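Local coordinates for extracellular solute-binding protein, family 1 (PDB 6FTH) that probably captures human milk oligosaccharides at the cell surface and hands them to an ABC transporter for uptake, at residues Thr233-Lys238 and Asn465-Ile470; Ser206-Tyr211 and Ser244-Asp249. One frame throughout, in Å; residues are numbered along the deposited sequence.

Contact 1. Residues Thr233-Lys238 and Asn465-Ile470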
ATOM      1  N   THR A 233      -6.749   0.905  10.349  1.00 13.46           N
ATOM      2  CA  THR A 233      -7.837   1.369  11.197  1.00 12.84           C
ATOM      3  C   THR A 233      -7.651   1.019  12.664  1.00 13.18           C
ATOM      4  O   THR A 233      -8.543   1.298  13.473  1.00 15.61           O
ATOM      5  CB  THR A 233      -9.198   0.871  10.681  1.00 16.34           C
ATOM      6  OG1 THR A 233      -9.300  -0.554  10.761  1.00 15.77           O
ATOM      7  CG2 THR A 233      -9.401   1.299   9.227  1.00 18.24           C
ATOM      8  N   GLY A 234      -6.507   0.460  13.045  1.00 11.99           N
ATOM      9  CA  GLY A 234      -6.157   0.296  14.432  1.00 12.48           C
ATOM     10  C   GLY A 234      -6.192  -1.121  14.978  1.00 13.10           C
ATOM     11  O   GLY A 234      -6.205  -1.278  16.200  1.00 14.39           O
ATOM     12  N   PHE A 235      -6.183  -2.137  14.126  1.00 11.64           N
ATOM     13  CA  PHE A 235      -6.289  -3.529  14.571  1.00 12.51           C
ATOM     14  C   PHE A 235      -5.037  -4.334  14.259  1.00 12.37           C
ATOM     15  O   PHE A 235      -4.285  -4.023  13.328  1.00 11.52           O
ATOM     16  CB  PHE A 235      -7.526  -4.199  13.968  1.00 11.40           C
ATOM     17  CG  PHE A 235      -8.779  -3.455  14.301  1.00 11.70           C
ATOM     18  CD1 PHE A 235      -9.400  -3.638  15.520  1.00 14.00           C
ATOM     19  CD2 PHE A 235      -9.241  -2.447  13.459  1.00 13.50           C
ATOM     20  CE1 PHE A 235     -10.508  -2.882  15.873  1.00 13.31           C
ATOM     21  CE2 PHE A 235     -10.346  -1.692  13.803  1.00 14.78           C
ATOM     22  CZ  PHE A 235     -10.983  -1.908  15.005  1.00 14.46           C
ATOM     23  N   TYR A 236      -4.820  -5.371  15.070  1.00 11.71           N
ATOM     24  CA  TYR A 236      -3.717  -6.289  14.876  1.00 10.78           C
ATOM     25  C   TYR A 236      -4.131  -7.654  15.387  1.00 10.79           C
ATOM     26  O   TYR A 236      -5.205  -7.822  15.962  1.00 11.18           O
ATOM     27  CB  TYR A 236      -2.447  -5.842  15.589  1.00 11.54           C
ATOM     28  CG  TYR A 236      -2.441  -5.916  17.093  1.00 11.02           C
ATOM     29  CD1 TYR A 236      -3.071  -4.932  17.853  1.00 11.48           C
ATOM     30  CD2 TYR A 236      -1.753  -6.927  17.749  1.00 12.86           C
ATOM     31  CE1 TYR A 236      -3.046  -4.979  19.222  1.00 13.63           C
ATOM     32  CE2 TYR A 236      -1.736  -6.991  19.116  1.00 11.93           C
ATOM     33  CZ  TYR A 236      -2.369  -6.003  19.855  1.00 13.75           C
ATOM     34  OH  TYR A 236      -2.358  -6.009  21.234  1.00 17.67           O
ATOM     35  N   ALA A 237      -3.269  -8.632  15.156  1.00 10.70           N
ATOM     36  CA  ALA A 237      -3.484  -9.976  15.678  1.00 10.66           C
ATOM     37  C   ALA A 237      -2.193 -10.491  16.290  1.00 11.85           C
ATOM     38  O   ALA A 237      -1.094 -10.152  15.845  1.00 11.19           O
ATOM     39  CB  ALA A 237      -3.949 -10.956  14.602  1.00 11.96           C
ATOM     40  N   LYS A 238      -2.337 -11.318  17.318  1.00 11.48           N
ATOM     41  CA  LYS A 238      -1.200 -12.033  17.877  1.00 12.89           C
ATOM     42  C   LYS A 238      -1.717 -13.360  18.403  1.00 13.14           C
ATOM     43  O   LYS A 238      -2.732 -13.388  19.099  1.00 12.11           O
ATOM     44  CB  LYS A 238      -0.572 -11.227  19.022  1.00 17.67           C
ATOM     45  CG  LYS A 238       0.925 -11.178  19.013  1.00 26.81           C
ATOM     46  CD  LYS A 238       1.467 -10.523  20.278  1.00 20.35           C
ATOM     47  CE  LYS A 238       1.873  -9.082  20.040  1.00 18.83           C
ATOM     48  NZ  LYS A 238       2.681  -8.600  21.198  1.00 21.42           N
ATOM     49  N   ASN A 465     -18.886   3.005  10.194  1.00 18.91           N
ATOM     50  CA  ASN A 465     -19.612   3.994  10.982  1.00 20.08           C
ATOM     51  C   ASN A 465     -18.908   4.248  12.309  1.00 18.60           C
ATOM     52  O   ASN A 465     -18.679   5.398  12.697  1.00 20.49           O
ATOM     53  CB  ASN A 465     -21.059   3.551  11.214  1.00 23.23           C
ATOM     54  CG  ASN A 465     -22.028   4.741  11.392  1.00 34.78           C
ATOM     55  OD1 ASN A 465     -22.616   5.238  10.421  1.00 38.15           O
ATOM     56  ND2 ASN A 465     -22.190   5.200  12.630  1.00 31.09           N
ATOM     57  N   ASN A 466     -18.552   3.171  13.030  1.00 16.31           N
ATOM     58  CA  ASN A 466     -17.858   3.349  14.290  1.00 15.75           C
ATOM     59  C   ASN A 466     -16.482   3.978  14.069  1.00 15.74           C
ATOM     60  O   ASN A 466     -16.074   4.878  14.821  1.00 15.37           O
ATOM     61  CB  ASN A 466     -17.691   1.998  14.994  1.00 14.90           C
ATOM     62  CG  ASN A 466     -18.995   1.433  15.547  1.00 17.56           C
ATOM     63  OD1 ASN A 466     -20.025   2.113  15.637  1.00 17.83           O
ATOM     64  ND2 ASN A 466     -18.942   0.167  15.947  1.00 13.97           N
ATOM     65  N   ASN A 467     -15.748   3.509  13.051  1.00 16.22           N
ATOM     66  CA  ASN A 467     -14.412   4.048  12.785  1.00 15.94           C
ATOM     67  C   ASN A 467     -14.467   5.537  12.497  1.00 18.59           C
ATOM     68  O   ASN A 467     -13.520   6.257  12.817  1.00 18.19           O
ATOM     69  CB  ASN A 467     -13.746   3.366  11.591  1.00 17.30           C
ATOM     70  CG  ASN A 467     -13.257   1.955  11.893  1.00 17.77           C
ATOM     71  OD1 ASN A 467     -13.109   1.560  13.057  1.00 22.25           O
ATOM     72  ND2 ASN A 467     -12.983   1.196  10.839  1.00 21.39           N
ATOM     73  N   ALA A 468     -15.547   6.018  11.880  1.00 17.70           N
ATOM     74  CA  ALA A 468     -15.602   7.442  11.561  1.00 20.81           C
ATOM     75  C   ALA A 468     -15.553   8.280  12.828  1.00 20.00           C
ATOM     76  O   ALA A 468     -14.921   9.341  12.858  1.00 22.75           O
ATOM     77  CB  ALA A 468     -16.854   7.758  10.751  1.00 21.30           C
ATOM     78  N   GLN A 469     -16.210   7.821  13.894  1.00 15.90           N
ATOM     79  CA  GLN A 469     -16.182   8.563  15.140  1.00 16.45           C
ATOM     80  C   GLN A 469     -14.901   8.303  15.915  1.00 16.72           C
ATOM     81  O   GLN A 469     -14.296   9.230  16.478  1.00 17.61           O
ATOM     82  CB  GLN A 469     -17.400   8.186  15.999  1.00 20.08           C
ATOM     83  CG  GLN A 469     -18.737   8.321  15.267  1.00 20.07           C
ATOM     84  CD  GLN A 469     -18.953   9.734  14.738  1.00 15.31           C
ATOM     85  OE1 GLN A 469     -18.503  10.707  15.342  1.00 22.83           O
ATOM     86  NE2 GLN A 469     -19.566   9.838  13.582  1.00 21.19           N
ATOM     87  N   ILE A 470     -14.466   7.036  15.943  1.00 15.02           N
ATOM     88  CA  ILE A 470     -13.232   6.679  16.639  1.00 15.88           C
ATOM     89  C   ILE A 470     -12.058   7.478  16.079  1.00 14.13           C
ATOM     90  O   ILE A 470     -11.219   7.988  16.832  1.00 15.40           O
ATOM     91  CB  ILE A 470     -12.996   5.160  16.505  1.00 13.27           C
ATOM     92  CG1 ILE A 470     -14.005   4.370  17.346  1.00 14.56           C
ATOM     93  CG2 ILE A 470     -11.563   4.777  16.887  1.00 17.04           C
ATOM     94  CD1 ILE A 470     -14.111   2.922  16.942  1.00 14.35           C
TER
HETATM   95  O   HOH W   1     -11.869  -1.489  10.519  1.00 17.64           O
HETATM   96  O   HOH W   2     -10.937   2.319  14.500  1.00 23.32           O
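Thr233 and Asn467 face each other where the turn leading into strand 235-238 approaches helix 457-484, with CA atoms 7.3 Å apart and side chains crossing at about a right angle. The direct touch is apolar on the threonine side: CB of Thr233 lies 3.8 Å from ND2 of Asn467, and its CG2 is 3.9 Å from the same nitrogen. With CG of Asn467 anti to its carbonyl carbon (chi1 -74°), the side chain leaves the helix toward the turn, its amide ends against Thr233, and both ends of the amide find water. At the nitrogen end, ND2 of Asn467 donates to water 1 over 2.9 Å, and that water donates in turn to OG1 of Thr233 at 2.7 Å. This hydroxyl sits between the backbone N and the carbonyl carbon (chi1 65°) and is also hydrogen-bonded to Ala230 O. At the oxygen end, water 2 spends one hydrogen on OD1 of Asn467 (2.7 Å) and the other on the main-chain O of Thr233 (2.8 Å). The third participant is Phe235, whose ring presents its edge: CE2 comes within 4.3 Å of Asn467 OD1, which lies near the ring plane, and Thr233 OG1 also lies at the ring edge in plane. Trp510, on helix 503-518, meets the same ring with planes tilted at about 40°. No hydrogen bond joins the two segments directly, and the two waters are what link their polar groups. A water can donate or accept, so these bridges alone do not fix which amide end is which. The chemistry implies a hydrated joint between turn and helix, in which Asn467 is engaged at both ends without a direct polar partner on the turn.

Contact 2. Residues Ser206-Tyr211 and Ser244-Asp249; sequences SYFTYY and SFLTSD
The β-hairpin of strands 235-238 and 241-244 runs out through an ST turn begun by Ser244, and the two residues after that serine, Phe245 and Leu246, pack on Phe208 of a long loop. Three buried apolar side chains make the contact. Phe208 and Phe245 come from opposite directions; their ring centroids are 5.3 Å apart with planes at 52°, an oblique pairing in which CE2 of Phe208 reaches CE1 of Phe245 at 3.5 Å. Leu246 meets the rim of the Phe208 ring, its CD2 lying near the ring plane 3.7 Å from CE2. The phenyl of Phe245 is swung between its own backbone N and carbonyl carbon (chi1 59°), which brings its far edge onto Phe208. Behind the rings the chain is tied down: O of Phe245 accepts hydrogen bonds from both N and OG of Ser248, the latter at 2.8 Å. Ser248 is also the N-cap of helix 249-263, its OG capping Tyr251 N. On the loop side, a backbone hydrogen bond joins Phe208 to Pro232. In the ST turn itself, Leu246 N donates to Ser244 OG over 3.1 Å at 158°.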
ATOM      1  N   SER A 206      -7.014  10.264   8.992  1.00 17.06           N
ATOM      2  CA  SER A 206      -8.116   9.559   9.640  1.00 20.75           C
ATOM      3  C   SER A 206      -7.889   8.056   9.714  1.00 21.79           C
ATOM      4  O   SER A 206      -8.726   7.331  10.262  1.00 18.20           O
ATOM      5  CB  SER A 206      -9.418   9.848   8.896  1.00 21.96           C
ATOM      6  OG  SER A 206      -9.295   9.452   7.551  1.00 23.80           O
ATOM      7  N   TYR A 207      -6.785   7.592   9.156  1.00 16.13           N
ATOM      8  CA  TYR A 207      -6.317   6.221   9.228  1.00 15.70           C
ATOM      9  C   TYR A 207      -4.801   6.305   9.296  1.00 15.35           C
ATOM     10  O   TYR A 207      -4.227   7.354   8.993  1.00 14.89           O
ATOM     11  CB  TYR A 207      -6.714   5.443   7.968  1.00 14.86           C
ATOM     12  CG  TYR A 207      -6.131   6.007   6.681  1.00 16.26           C
ATOM     13  CD1 TYR A 207      -6.623   7.186   6.127  1.00 19.89           C
ATOM     14  CD2 TYR A 207      -5.085   5.372   6.033  1.00 16.62           C
ATOM     15  CE1 TYR A 207      -6.086   7.698   4.963  1.00 21.80           C
ATOM     16  CE2 TYR A 207      -4.539   5.878   4.875  1.00 18.68           C
ATOM     17  CZ  TYR A 207      -5.042   7.034   4.346  1.00 21.39           C
ATOM     18  OH  TYR A 207      -4.481   7.528   3.193  1.00 24.65           O
ATOM     19  N   PHE A 208      -4.139   5.202   9.692  1.00 12.72           N
ATOM     20  CA  PHE A 208      -2.675   5.181   9.712  1.00 12.30           C
ATOM     21  C   PHE A 208      -2.172   4.984   8.288  1.00 13.91           C
ATOM     22  O   PHE A 208      -2.478   3.972   7.648  1.00 12.81           O
ATOM     23  CB  PHE A 208      -2.166   4.120  10.686  1.00 12.42           C
ATOM     24  CG  PHE A 208      -2.605   4.388  12.079  1.00 14.03           C
ATOM     25  CD1 PHE A 208      -2.040   5.420  12.817  1.00 13.53           C
ATOM     26  CD2 PHE A 208      -3.657   3.676  12.638  1.00 14.29           C
ATOM     27  CE1 PHE A 208      -2.464   5.700  14.082  1.00 15.30           C
ATOM     28  CE2 PHE A 208      -4.106   3.972  13.912  1.00 14.69           C
ATOM     29  CZ  PHE A 208      -3.521   4.984  14.643  1.00 15.03           C
ATOM     30  N   THR A 209      -1.448   5.986   7.779  1.00 14.78           N
ATOM     31  CA  THR A 209      -1.119   6.096   6.364  1.00 14.89           C
ATOM     32  C   THR A 209       0.142   5.309   6.031  1.00 12.89           C
ATOM     33  O   THR A 209       0.867   4.837   6.910  1.00 12.40           O
ATOM     34  CB  THR A 209      -0.899   7.568   5.986  1.00 13.08           C
ATOM     35  OG1 THR A 209       0.315   8.034   6.579  1.00 14.60           O
ATOM     36  CG2 THR A 209      -2.073   8.454   6.482  1.00 14.80           C
ATOM     37  N   TYR A 210       0.432   5.204   4.737  1.00 12.36           N
ATOM     38  CA  TYR A 210       1.771   4.814   4.340  1.00 12.48           C
ATOM     39  C   TYR A 210       2.775   5.692   5.076  1.00 11.74           C
ATOM     40  O   TYR A 210       2.561   6.894   5.270  1.00 13.13           O
ATOM     41  CB  TYR A 210       1.962   5.006   2.841  1.00 13.32           C
ATOM     42  CG  TYR A 210       1.552   3.831   1.996  1.00 14.36           C
ATOM     43  CD1 TYR A 210       0.246   3.346   2.022  1.00 14.32           C
ATOM     44  CD2 TYR A 210       2.479   3.201   1.167  1.00 15.23           C
ATOM     45  CE1 TYR A 210      -0.125   2.268   1.234  1.00 14.76           C
ATOM     46  CE2 TYR A 210       2.120   2.112   0.378  1.00 19.47           C
ATOM     47  CZ  TYR A 210       0.813   1.653   0.422  1.00 15.68           C
ATOM     48  OH  TYR A 210       0.458   0.575  -0.361  1.00 21.28           O
ATOM     49  N   TYR A 211       3.857   5.087   5.521  1.00 12.03           N
ATOM     50  CA  TYR A 211       4.973   5.798   6.141  1.00 12.57           C
ATOM     51  C   TYR A 211       4.562   6.493   7.435  1.00 12.55           C
ATOM     52  O   TYR A 211       5.203   7.439   7.883  1.00 14.85           O
ATOM     53  CB  TYR A 211       5.663   6.766   5.160  1.00 12.76           C
ATOM     54  CG  TYR A 211       5.623   6.284   3.705  1.00 13.27           C
ATOM     55  CD1 TYR A 211       5.991   4.992   3.360  1.00 14.00           C
ATOM     56  CD2 TYR A 211       5.146   7.117   2.683  1.00 13.77           C
ATOM     57  CE1 TYR A 211       5.887   4.540   2.057  1.00 15.05           C
ATOM     58  CE2 TYR A 211       5.056   6.676   1.383  1.00 15.25           C
ATOM     59  CZ  TYR A 211       5.420   5.386   1.071  1.00 15.69           C
ATOM     60  OH  TYR A 211       5.323   4.908  -0.214  1.00 18.88           O
ATOM     61  N   SER A 244      -7.278  -4.325  19.270  1.00 12.74           N
ATOM     62  CA  SER A 244      -6.982  -2.982  18.788  1.00 11.95           C
ATOM     63  C   SER A 244      -5.753  -2.437  19.487  1.00 12.36           C
ATOM     64  O   SER A 244      -5.642  -2.500  20.709  1.00 12.71           O
ATOM     65  CB  SER A 244      -8.143  -2.019  19.021  1.00 12.66           C
ATOM     66  OG  SER A 244      -7.795  -0.695  18.584  1.00 13.35           O
ATOM     67  N   PHE A 245      -4.831  -1.874  18.709  1.00 11.36           N
ATOM     68  CA  PHE A 245      -3.705  -1.229  19.351  1.00 10.66           C
ATOM     69  C   PHE A 245      -4.031   0.174  19.839  1.00 13.18           C
ATOM     70  O   PHE A 245      -3.217   0.754  20.556  1.00 13.04           O
ATOM     71  CB  PHE A 245      -2.437  -1.247  18.481  1.00 11.93           C
ATOM     72  CG  PHE A 245      -2.559  -0.568  17.127  1.00 12.34           C
ATOM     73  CD1 PHE A 245      -2.603   0.818  17.003  1.00 13.21           C
ATOM     74  CD2 PHE A 245      -2.507  -1.330  15.975  1.00 13.58           C
ATOM     75  CE1 PHE A 245      -2.665   1.414  15.757  1.00 12.48           C
ATOM     76  CE2 PHE A 245      -2.580  -0.741  14.710  1.00 13.36           C
ATOM     77  CZ  PHE A 245      -2.632   0.641  14.604  1.00 13.60           C
ATOM     78  N   LEU A 246      -5.211   0.701  19.516  1.00 11.64           N
ATOM     79  CA  LEU A 246      -5.532   2.084  19.848  1.00 12.48           C
ATOM     80  C   LEU A 246      -5.589   2.311  21.344  1.00 13.95           C
ATOM     81  O   LEU A 246      -5.421   3.449  21.786  1.00 14.60           O
ATOM     82  CB  LEU A 246      -6.874   2.467  19.229  1.00 13.46           C
ATOM     83  CG  LEU A 246      -6.931   2.460  17.708  1.00 11.69           C
ATOM     84  CD1 LEU A 246      -8.353   2.773  17.236  1.00 14.88           C
ATOM     85  CD2 LEU A 246      -5.952   3.456  17.099  1.00 14.50           C
ATOM     86  N   THR A 247      -5.826   1.262  22.134  1.00 14.50           N
ATOM     87  CA  THR A 247      -5.891   1.348  23.589  1.00 13.44           C
ATOM     88  C   THR A 247      -4.792   0.531  24.260  1.00 16.30           C
ATOM     89  O   THR A 247      -4.885   0.210  25.452  1.00 16.73           O
ATOM     90  CB  THR A 247      -7.273   0.903  24.097  1.00 17.01           C
ATOM     91  OG1 THR A 247      -7.519  -0.439  23.667  1.00 17.94           O
ATOM     92  CG2 THR A 247      -8.354   1.802  23.562  1.00 18.59           C
ATOM     93  N   SER A 248      -3.737   0.197  23.521  1.00 14.00           N
ATOM     94  CA  SER A 248      -2.679  -0.654  24.044  1.00 15.49           C
ATOM     95  C   SER A 248      -1.597   0.168  24.738  1.00 13.78           C
ATOM     96  O   SER A 248      -1.323   1.309  24.363  1.00 13.92           O
ATOM     97  CB  SER A 248      -2.032  -1.462  22.919  1.00 14.14           C
ATOM     98  OG  SER A 248      -1.326  -0.632  22.020  1.00 12.98           O
ATOM     99  N   ASP A 249      -0.956  -0.444  25.731  1.00 16.19           N
ATOM    100  CA  ASP A 249       0.222   0.162  26.339  1.00 16.44           C
ATOM    101  C   ASP A 249       1.297   0.433  25.282  1.00 16.11           C
ATOM    102  O   ASP A 249       2.020   1.432  25.364  1.00 14.33           O
ATOM    103  CB  ASP A 249       0.758  -0.754  27.434  1.00 20.14           C
ATOM    104  CG  ASP A 249      -0.197  -0.884  28.622  1.00 39.27           C
ATOM    105  OD1 ASP A 249      -0.953   0.080  28.918  1.00 39.58           O
ATOM    106  OD2 ASP A 249      -0.161  -1.957  29.277  1.00 45.25           O
TER

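Overall arrangement
The centres of contacts 1 and 2 lie about 8 Å apart, on the same side of the chain's centre, and their segments alternate along the sequence: 206-211, 233-238, 244-249, then 465-470. The hairpin of strands 235-238 and 241-244 joins them, contact 1 at its entry and contact 2 at its exit. Hydrogen bonds tie the two together: Gly234 O lies 2.9 Å from both Phe245 N and Ser244 OG. Ile470 of contact 1 also touches Leu246 of contact 2. Apart from this hairpin, two four-stranded mixed sheets are consistent with a bilobal solute-binding protein; this region packs against C-terminal helices, 457-484 through contact 1, 487-500 beside contact 2, and 503-518 beside both, Phe235 and Ser244 each touching Val507.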